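PDB 5E9T: UDP-N-acetylglucosamine--peptide N-acetylglucosaminyltransferase stabilizing protein GtfB, which partners GtfA in a heterotetrameric O-glycosyltransferase that attaches the first GlcNAc from UDP-GlcNAc to the serine-rich adhesin GspB. Local coordinates for residues A370-L378 with M418-A429. Numbering follows the deposited sequence.
Sequences AFENNLLIL and MRSALQAQGRHA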
loop_
_atom_site.group_PDB
_atom_site.type_symbol
_atom_site.label_atom_id
_atom_site.label_comp_id
_atom_site.label_asym_id
_atom_site.label_seq_id
_atom_site.Cartn_x
_atom_site.Cartn_y
_atom_site.Cartn_z
ATOM N N ALA B 370 -46.014 -10.928 -2.847
ATOM C CA ALA B 370 -47.222 -10.966 -3.665
ATOM C C ALA B 370 -47.955 -12.289 -3.485
ATOM O O ALA B 370 -49.164 -12.314 -3.222
ATOM C CB ALA B 370 -46.867 -10.741 -5.134
ATOM N N PHE B 371 -47.229 -13.403 -3.613
ATOM C CA PHE B 371 -47.840 -14.723 -3.478
ATOM C C PHE B 371 -48.500 -14.895 -2.116
ATOM O O PHE B 371 -49.604 -15.442 -2.017
ATOM C CB PHE B 371 -46.781 -15.803 -3.708
ATOM C CG PHE B 371 -47.305 -17.208 -3.611
ATOM C CD1 PHE B 371 -47.297 -17.885 -2.400
ATOM C CD2 PHE B 371 -47.790 -17.859 -4.733
ATOM C CE1 PHE B 371 -47.773 -19.178 -2.309
ATOM C CE2 PHE B 371 -48.265 -19.154 -4.648
ATOM C CZ PHE B 371 -48.257 -19.813 -3.434
ATOM N N GLU B 372 -47.841 -14.428 -1.051
ATOM C CA GLU B 372 -48.419 -14.546 0.283
ATOM C C GLU B 372 -49.677 -13.700 0.431
ATOM O O GLU B 372 -50.535 -14.006 1.266
ATOM C CB GLU B 372 -47.392 -14.146 1.343
ATOM C CG GLU B 372 -46.105 -14.953 1.316
ATOM C CD GLU B 372 -45.286 -14.772 2.578
ATOM O OE1 GLU B 372 -45.755 -14.060 3.492
ATOM O OE2 GLU B 372 -44.176 -15.342 2.660
ATOM N N ASN B 373 -49.792 -12.627 -0.348
ATOM C CA ASN B 373 -50.946 -11.742 -0.314
ATOM C C ASN B 373 -51.982 -12.069 -1.385
ATOM O O ASN B 373 -52.923 -11.291 -1.579
ATOM C CB ASN B 373 -50.494 -10.287 -0.426
ATOM C CG ASN B 373 -50.247 -9.654 0.927
ATOM O OD1 ASN B 373 -51.013 -8.799 1.374
ATOM N ND2 ASN B 373 -49.180 -10.080 1.594
ATOM N N ASN B 374 -51.806 -13.176 -2.110
ATOM C CA ASN B 374 -52.760 -13.655 -3.110
ATOM C C ASN B 374 -52.916 -12.692 -4.278
ATOM O O ASN B 374 -53.951 -12.690 -4.951
ATOM C CB ASN B 374 -54.131 -13.947 -2.486
ATOM C CG ASN B 374 -54.368 -15.427 -2.261
ATOM O OD1 ASN B 374 -54.138 -16.247 -3.151
ATOM N ND2 ASN B 374 -54.833 -15.777 -1.068
ATOM N N LEU B 375 -51.907 -11.867 -4.533
ATOM C CA LEU B 375 -51.850 -11.132 -5.788
ATOM C C LEU B 375 -51.512 -12.090 -6.921
ATOM O O LEU B 375 -50.628 -12.944 -6.785
ATOM C CB LEU B 375 -50.801 -10.021 -5.718
ATOM C CG LEU B 375 -51.115 -8.711 -4.998
ATOM C CD1 LEU B 375 -51.262 -8.918 -3.507
ATOM C CD2 LEU B 375 -50.032 -7.687 -5.281
ATOM N N LEU B 376 -52.219 -11.953 -8.044
ATOM C CA LEU B 376 -51.912 -12.771 -9.210
ATOM C C LEU B 376 -50.697 -12.202 -9.923
ATOM O O LEU B 376 -50.712 -11.049 -10.372
ATOM C CB LEU B 376 -53.080 -12.854 -10.186
ATOM C CG LEU B 376 -52.542 -13.500 -11.463
ATOM C CD1 LEU B 376 -52.177 -14.983 -11.250
ATOM C CD2 LEU B 376 -53.507 -13.346 -12.626
ATOM N N ILE B 377 -49.665 -13.020 -10.057
ATOM C CA ILE B 377 -48.397 -12.611 -10.644
ATOM C C ILE B 377 -48.334 -13.047 -12.102
ATOM O O ILE B 377 -48.670 -14.194 -12.430
ATOM C CB ILE B 377 -47.228 -13.214 -9.845
ATOM C CG1 ILE B 377 -47.486 -13.069 -8.344
ATOM C CG2 ILE B 377 -45.915 -12.567 -10.266
ATOM C CD1 ILE B 377 -46.583 -13.924 -7.503
ATOM N N LEU B 378 -47.889 -12.135 -12.978
ATOM C CA LEU B 378 -47.540 -12.448 -14.363
ATOM C C LEU B 378 -46.294 -11.670 -14.753
ATOM O O LEU B 378 -46.021 -10.599 -14.211
ATOM C CB LEU B 378 -48.626 -12.078 -15.385
ATOM C CG LEU B 378 -50.090 -12.216 -15.017
ATOM C CD1 LEU B 378 -51.040 -11.636 -16.078
ATOM C CD2 LEU B 378 -50.238 -13.613 -14.857
HETATM N N MSE B 418 -60.948 -15.410 -12.220
HETATM C CA MSE B 418 -59.710 -15.293 -11.479
HETATM C C MSE B 418 -59.447 -16.567 -10.705
HETATM O O MSE B 418 -58.373 -17.144 -10.804
HETATM C CB MSE B 418 -59.730 -14.095 -10.544
HETATM C CG MSE B 418 -58.480 -13.962 -9.690
HETATM SE SE MSE B 418 -56.967 -13.275 -10.680
HETATM C CE MSE B 418 -56.939 -11.444 -10.057
ATOM N N ARG B 419 -60.429 -16.967 -9.888
ATOM C CA ARG B 419 -60.312 -18.113 -8.991
ATOM C C ARG B 419 -59.679 -19.296 -9.712
ATOM O O ARG B 419 -58.965 -20.093 -9.101
ATOM C CB ARG B 419 -61.690 -18.496 -8.439
ATOM C CG ARG B 419 -61.648 -19.502 -7.297
ATOM C CD ARG B 419 -63.042 -19.837 -6.785
ATOM N NE ARG B 419 -63.731 -18.667 -6.249
ATOM C CZ ARG B 419 -64.724 -18.725 -5.368
ATOM N NH1 ARG B 419 -65.142 -19.900 -4.916
ATOM N NH2 ARG B 419 -65.298 -17.610 -4.935
ATOM N N SER B 420 -59.940 -19.414 -11.016
ATOM C CA SER B 420 -59.100 -20.232 -11.883
ATOM C C SER B 420 -57.628 -19.846 -11.759
ATOM O O SER B 420 -56.788 -20.657 -11.351
ATOM C CB SER B 420 -59.571 -20.097 -13.333
ATOM O OG SER B 420 -58.515 -20.377 -14.237
ATOM N N ALA B 421 -57.306 -18.596 -12.112
ATOM C CA ALA B 421 -55.914 -18.178 -12.277
ATOM C C ALA B 421 -55.097 -18.363 -11.001
ATOM O O ALA B 421 -53.908 -18.695 -11.066
ATOM C CB ALA B 421 -55.860 -16.718 -12.730
ATOM N N LEU B 422 -55.702 -18.138 -9.833
ATOM C CA LEU B 422 -54.924 -18.235 -8.600
ATOM C C LEU B 422 -54.842 -19.656 -8.075
ATOM O O LEU B 422 -54.101 -19.905 -7.119
ATOM C CB LEU B 422 -55.473 -17.310 -7.509
ATOM C CG LEU B 422 -55.611 -15.850 -7.917
ATOM C CD1 LEU B 422 -55.570 -14.906 -6.724
ATOM C CD2 LEU B 422 -54.525 -15.515 -8.881
ATOM N N GLN B 423 -55.595 -20.581 -8.661
ATOM C CA GLN B 423 -55.278 -21.988 -8.510
ATOM C C GLN B 423 -54.258 -22.447 -9.534
ATOM O O GLN B 423 -53.651 -23.506 -9.356
ATOM C CB GLN B 423 -56.548 -22.834 -8.611
ATOM C CG GLN B 423 -57.588 -22.496 -7.554
ATOM C CD GLN B 423 -57.039 -22.546 -6.135
ATOM O OE1 GLN B 423 -56.043 -23.218 -5.856
ATOM N NE2 GLN B 423 -57.685 -21.820 -5.230
ATOM N N ALA B 424 -54.047 -21.661 -10.587
ATOM C CA ALA B 424 -52.983 -21.958 -11.533
ATOM C C ALA B 424 -51.616 -21.696 -10.911
ATOM O O ALA B 424 -50.742 -22.572 -10.915
ATOM C CB ALA B 424 -53.180 -21.124 -12.792
ATOM N N GLN B 425 -51.417 -20.493 -10.366
ATOM C CA GLN B 425 -50.205 -20.224 -9.601
ATOM C C GLN B 425 -50.258 -20.894 -8.236
ATOM O O GLN B 425 -49.210 -21.180 -7.644
ATOM C CB GLN B 425 -49.995 -18.715 -9.457
ATOM C CG GLN B 425 -50.564 -18.120 -8.177
ATOM C CD GLN B 425 -50.283 -16.636 -8.043
ATOM O OE1 GLN B 425 -49.917 -15.972 -9.013
ATOM N NE2 GLN B 425 -50.446 -16.110 -6.834
ATOM N N GLY B 426 -51.462 -21.152 -7.721
ATOM C CA GLY B 426 -51.577 -21.906 -6.485
ATOM C C GLY B 426 -51.099 -23.336 -6.638
ATOM O O GLY B 426 -50.423 -23.872 -5.756
ATOM N N ARG B 427 -51.442 -23.975 -7.763
ATOM C CA ARG B 427 -50.936 -25.317 -8.043
ATOM C C ARG B 427 -49.444 -25.300 -8.318
ATOM O O ARG B 427 -48.710 -26.174 -7.844
ATOM C CB ARG B 427 -51.661 -25.925 -9.240
ATOM C CG ARG B 427 -53.037 -26.438 -8.914
ATOM C CD ARG B 427 -53.878 -26.630 -10.164
ATOM N NE ARG B 427 -55.292 -26.509 -9.853
ATOM C CZ ARG B 427 -55.900 -27.150 -8.867
ATOM N NH1 ARG B 427 -55.228 -27.974 -8.067
ATOM N NH2 ARG B 427 -57.201 -26.970 -8.673
ATOM N N HIS B 428 -48.989 -24.332 -9.116
ATOM C CA HIS B 428 -47.601 -24.318 -9.552
ATOM C C HIS B 428 -46.642 -24.249 -8.372
ATOM O O HIS B 428 -45.556 -24.837 -8.422
ATOM C CB HIS B 428 -47.358 -23.147 -10.496
ATOM C CG HIS B 428 -45.950 -23.064 -10.992
ATOM N ND1 HIS B 428 -44.910 -22.622 -10.204
ATOM C CD2 HIS B 428 -45.406 -23.382 -12.190
ATOM C CE1 HIS B 428 -43.786 -22.667 -10.895
ATOM N NE2 HIS B 428 -44.060 -23.122 -12.105
ATOM N N ALA B 429 -47.026 -23.552 -7.307
ATOM C CA ALA B 429 -46.226 -23.507 -6.092
ATOM C C ALA B 429 -46.454 -24.723 -5.212
ATOM O O ALA B 429 -45.903 -24.782 -4.107
ATOM C CB ALA B 429 -46.525 -22.231 -5.304
#
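Gln425 joins the helix 415-428 to the chain around Leu376 through both ends of its side-chain amide. Gln425 NE2 donates to Leu375 O (3.2 Å) from above the plane of that carbonyl. Gln425 OE1 accepts from Ile377 N (3.1 Å) in a nearly straight bond lying in the carbonyl plane, on a lone pair. The side chain runs extended beyond CG to reach this backbone, and the two bonds together fix the rotation of the buried amide.

Apolar contacts flank the amide. Toward the start of the helical segment, Leu376 packs among Met418, Ala421 and Leu422: its CB lies 3.9 Å from the selenium (SE) of selenomethionine Met418, and its CD2 faces Ala421 CB. The Phe371 ring reaches the helix's other end because its chi1 of -179° sets CG opposite the backbone N; there Phe371 CZ lies 3.5 Å from Ala429 CB and the ring edge meets Gln425 O.

A Schellman motif with Asn374 at C-prime ends helix 366-372, the helix of a beta-alpha-beta crossover between parallel strands 353-356 and 376-379. Residues 418-428 cross residues 376-378 at 71°. Tyr389 stacks on Phe371, and helix 341-350 packs against Leu375.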